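Local atomic coordinates of putative uronate isomerase (Thermotoga maritima, PDB entry 4NAR), a protein that is of unestablished function but, as a member of the lactate racemase family, may act as a racemase or isomerase of hydroxy acids or sugar acids. Residues T178-A183 with P198-I203. Residues are numbered along the deposited sequence; the frame is centred on the assembly and turned at random.
Sequences TFHWAA and PARKII. With SO4 (sulfate ion), chain B.
His180 NE2 donates a hydrogen bond to sulfate O1 at 2.8 Å, nearly straight at 163° and arriving at the edge of the imidazole, in its plane. Thr72, Trp283 and Asn348 also bond the sulfate, an ion probably taken up from the crystallisation liquor, so the site shows where an anion can lodge. One face of the imidazole is covered by its neighbour: Phe179 CE1 lies 3.6 Å above the ring plane, over its centre. That same phenyl ring also takes part in the helix contact, a worked example of how one aromatic can link a polar site to an apolar interface. With CG held between the backbone N and the carbonyl carbon (chi1 88°), the ring reaches over the imidazole of His180, while its CB and CD1 still meet the partner helix; CD1 touches Ala199 CB at 3.7 Å, and Ile203 CG1 lies obliquely off the CD2 side.

The two segments belong to helices 173-186 and 198-213, joined through the short helix 188-191 as a nearly antiparallel helical pair, with local axes 8.4 Å apart at 155°. Small residues permit this closeness: the CA atoms of Phe179 and Ala199 come within 4.6 Å, and Ala183 sets its methyl against that of Ala199. No hydrogen bond crosses the interface.

Farther along, Ile202 extends its chain, and CD1 enters between Thr178 and Ala182, 3.7 Å from Thr178 CG2 and 3.7 Å from Ala182 CB. Thr178 turns CG2 to the interface, and its OG1 is hydrogen-bonded to the carbonyl of Glu174, one turn back. Ala182 CB also meets Pro198 CB at 4.0 Å, in the first turn of helix 198-213, where Met121 of helix 115-121 touches both Pro198 and Ile202.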
ATOM      1  N   THR A 178       7.816  -4.621 -11.673  1.00 24.54           N
ATOM      2  CA  THR A 178       7.853  -3.651 -12.754  1.00 19.20           C
ATOM      3  C   THR A 178       7.311  -2.298 -12.325  1.00 21.67           C
ATOM      4  O   THR A 178       7.946  -1.271 -12.591  1.00 23.43           O
ATOM      5  CB  THR A 178       7.043  -4.140 -13.974  1.00 23.25           C
ATOM      6  OG1 THR A 178       7.659  -5.314 -14.516  1.00 28.91           O
ATOM      7  CG2 THR A 178       6.961  -3.057 -15.059  1.00 18.31           C
ATOM      8  N   PHE A 179       6.153  -2.271 -11.666  1.00 15.20           N
ATOM      9  CA  PHE A 179       5.631  -0.960 -11.286  1.00 22.06           C
ATOM     10  C   PHE A 179       6.443  -0.323 -10.157  1.00 17.69           C
ATOM     11  O   PHE A 179       6.656   0.891 -10.150  1.00 19.90           O
ATOM     12  CB  PHE A 179       4.106  -0.951 -11.039  1.00 17.71           C
ATOM     13  CG  PHE A 179       3.680  -1.292  -9.626  1.00 19.93           C
ATOM     14  CD1 PHE A 179       3.879  -0.402  -8.569  1.00 14.92           C
ATOM     15  CD2 PHE A 179       2.989  -2.473  -9.374  1.00 25.27           C
ATOM     16  CE1 PHE A 179       3.455  -0.707  -7.282  1.00 17.67           C
ATOM     17  CE2 PHE A 179       2.550  -2.782  -8.085  1.00 22.08           C
ATOM     18  CZ  PHE A 179       2.785  -1.897  -7.037  1.00 21.77           C
ATOM     19  N   HIS A 180       6.902  -1.143  -9.216  1.00 15.26           N
ATOM     20  CA  HIS A 180       7.738  -0.628  -8.133  1.00 15.74           C
ATOM     21  C   HIS A 180       9.025   0.004  -8.677  1.00 16.85           C
ATOM     22  O   HIS A 180       9.440   1.075  -8.225  1.00 18.77           O
ATOM     23  CB  HIS A 180       8.052  -1.721  -7.109  1.00 11.82           C
ATOM     24  CG  HIS A 180       6.974  -1.919  -6.091  1.00 23.95           C
ATOM     25  ND1 HIS A 180       6.648  -0.958  -5.152  1.00 22.84           N
ATOM     26  CD2 HIS A 180       6.151  -2.971  -5.853  1.00 24.66           C
ATOM     27  CE1 HIS A 180       5.668  -1.406  -4.386  1.00 20.88           C
ATOM     28  NE2 HIS A 180       5.349  -2.626  -4.791  1.00 25.85           N
ATOM     29  N   TRP A 181       9.640  -0.647  -9.662  1.00 14.85           N
ATOM     30  CA  TRP A 181      10.867  -0.124 -10.240  1.00 15.15           C
ATOM     31  C   TRP A 181      10.615   1.129 -11.076  1.00 23.58           C
ATOM     32  O   TRP A 181      11.391   2.085 -11.017  1.00 25.88           O
ATOM     33  CB  TRP A 181      11.565  -1.196 -11.082  1.00 27.13           C
ATOM     34  CG  TRP A 181      12.953  -0.798 -11.495  1.00 27.80           C
ATOM     35  CD1 TRP A 181      13.398  -0.571 -12.773  1.00 27.18           C
ATOM     36  CD2 TRP A 181      14.071  -0.551 -10.631  1.00 24.35           C
ATOM     37  NE1 TRP A 181      14.726  -0.207 -12.754  1.00 27.20           N
ATOM     38  CE2 TRP A 181      15.169  -0.186 -11.443  1.00 25.70           C
ATOM     39  CE3 TRP A 181      14.265  -0.618  -9.240  1.00 20.80           C
ATOM     40  CZ2 TRP A 181      16.433   0.121 -10.927  1.00 20.01           C
ATOM     41  CZ3 TRP A 181      15.528  -0.309  -8.717  1.00 18.35           C
ATOM     42  CH2 TRP A 181      16.592   0.053  -9.562  1.00 16.80           C
ATOM     43  N   ALA A 182       9.543   1.108 -11.873  1.00 30.74           N
ATOM     44  CA  ALA A 182       9.121   2.276 -12.644  1.00 24.44           C
ATOM     45  C   ALA A 182       8.944   3.467 -11.702  1.00 27.38           C
ATOM     46  O   ALA A 182       9.414   4.577 -11.988  1.00 28.91           O
ATOM     47  CB  ALA A 182       7.806   1.986 -13.386  1.00 15.42           C
ATOM     48  N   ALA A 183       8.286   3.219 -10.572  1.00 16.91           N
ATOM     49  CA  ALA A 183       7.996   4.269  -9.599  1.00 17.49           C
ATOM     50  C   ALA A 183       9.263   4.840  -8.988  1.00 17.53           C
ATOM     51  O   ALA A 183       9.405   6.056  -8.850  1.00 26.59           O
ATOM     52  CB  ALA A 183       7.064   3.736  -8.494  1.00 20.96           C
ATOM     53  N   PRO A 198       3.990   6.771 -13.516  1.00 23.82           N
ATOM     54  CA  PRO A 198       4.239   5.522 -14.265  1.00 24.90           C
ATOM     55  C   PRO A 198       3.565   4.260 -13.704  1.00 17.64           C
ATOM     56  O   PRO A 198       3.030   3.470 -14.494  1.00 22.67           O
ATOM     57  CB  PRO A 198       5.766   5.358 -14.190  1.00 25.04           C
ATOM     58  CG  PRO A 198       6.286   6.754 -13.995  1.00 29.10           C
ATOM     59  CD  PRO A 198       5.251   7.459 -13.158  1.00 26.33           C
ATOM     60  N   ALA A 199       3.626   4.058 -12.386  1.00 18.23           N
ATOM     61  CA  ALA A 199       3.043   2.861 -11.756  1.00 21.42           C
ATOM     62  C   ALA A 199       1.532   2.805 -11.975  1.00 22.02           C
ATOM     63  O   ALA A 199       0.959   1.741 -12.232  1.00 21.64           O
ATOM     64  CB  ALA A 199       3.348   2.830 -10.261  1.00 22.28           C
ATOM     65  N   ARG A 200       0.897   3.964 -11.862  1.00 14.65           N
ATOM     66  CA  ARG A 200      -0.530   4.091 -12.086  1.00 16.70           C
ATOM     67  C   ARG A 200      -0.856   3.757 -13.582  1.00 17.28           C
ATOM     68  O   ARG A 200      -1.838   3.062 -13.884  1.00 19.37           O
ATOM     69  CB  ARG A 200      -0.941   5.507 -11.659  1.00 17.91           C
ATOM     70  CG  ARG A 200      -2.249   5.649 -10.900  1.00 21.32           C
ATOM     71  CD  ARG A 200      -2.248   5.052  -9.476  1.00 19.16           C
ATOM     72  NE  ARG A 200      -3.451   4.238  -9.331  1.00 18.07           N
ATOM     73  CZ  ARG A 200      -4.024   3.835  -8.197  1.00 22.77           C
ATOM     74  NH1 ARG A 200      -3.544   4.155  -6.997  1.00 19.01           N
ATOM     75  NH2 ARG A 200      -5.113   3.080  -8.286  1.00 22.99           N
ATOM     76  N   LYS A 201      -0.009   4.194 -14.515  1.00 23.81           N
ATOM     77  CA  LYS A 201      -0.163   3.792 -15.928  1.00 24.00           C
ATOM     78  C   LYS A 201      -0.059   2.280 -16.147  1.00 24.53           C
ATOM     79  O   LYS A 201      -0.870   1.694 -16.879  1.00 20.90           O
ATOM     80  CB  LYS A 201       0.869   4.485 -16.816  1.00 20.31           C
ATOM     81  CG  LYS A 201       0.570   5.954 -17.100  1.00 19.37           C
ATOM     82  CD  LYS A 201       1.738   6.603 -17.859  1.00 19.89           C
ATOM     83  CE  LYS A 201       1.359   7.983 -18.384  1.00 25.22           C
ATOM     84  NZ  LYS A 201       1.147   8.916 -17.247  1.00 32.88           N
ATOM     85  N   ILE A 202       0.955   1.663 -15.536  1.00 20.40           N
ATOM     86  CA  ILE A 202       1.161   0.215 -15.620  1.00 21.63           C
ATOM     87  C   ILE A 202      -0.034  -0.545 -15.023  1.00 23.53           C
ATOM     88  O   ILE A 202      -0.552  -1.507 -15.613  1.00 18.24           O
ATOM     89  CB  ILE A 202       2.444  -0.207 -14.860  1.00 23.47           C
ATOM     90  CG1 ILE A 202       3.689   0.310 -15.586  1.00 27.00           C
ATOM     91  CG2 ILE A 202       2.524  -1.719 -14.720  1.00 18.06           C
ATOM     92  CD1 ILE A 202       4.978   0.084 -14.806  1.00 26.55           C
ATOM     93  N   ILE A 203      -0.460  -0.094 -13.848  1.00 17.06           N
ATOM     94  CA  ILE A 203      -1.565  -0.712 -13.134  1.00 19.21           C
ATOM     95  C   ILE A 203      -2.846  -0.666 -13.954  1.00 16.56           C
ATOM     96  O   ILE A 203      -3.564  -1.675 -14.048  1.00 14.99           O
ATOM     97  CB  ILE A 203      -1.780  -0.034 -11.748  1.00 19.30           C
ATOM     98  CG1 ILE A 203      -0.705  -0.508 -10.762  1.00 17.25           C
ATOM     99  CG2 ILE A 203      -3.189  -0.313 -11.198  1.00 11.15           C
ATOM    100  CD1 ILE A 203      -0.736   0.231  -9.435  1.00 24.12           C
TER
HETATM  101  S   SO4 B 501       3.877  -4.771  -1.932  1.00 31.62           S
HETATM  102  O1  SO4 B 501       3.530  -4.053  -3.171  1.00 33.24           O
HETATM  103  O2  SO4 B 501       2.731  -5.595  -1.515  1.00 33.74           O
HETATM  104  O3  SO4 B 501       5.062  -5.607  -2.173  1.00 28.25           O
HETATM  105  O4  SO4 B 501       4.190  -3.791  -0.869  1.00 36.75           O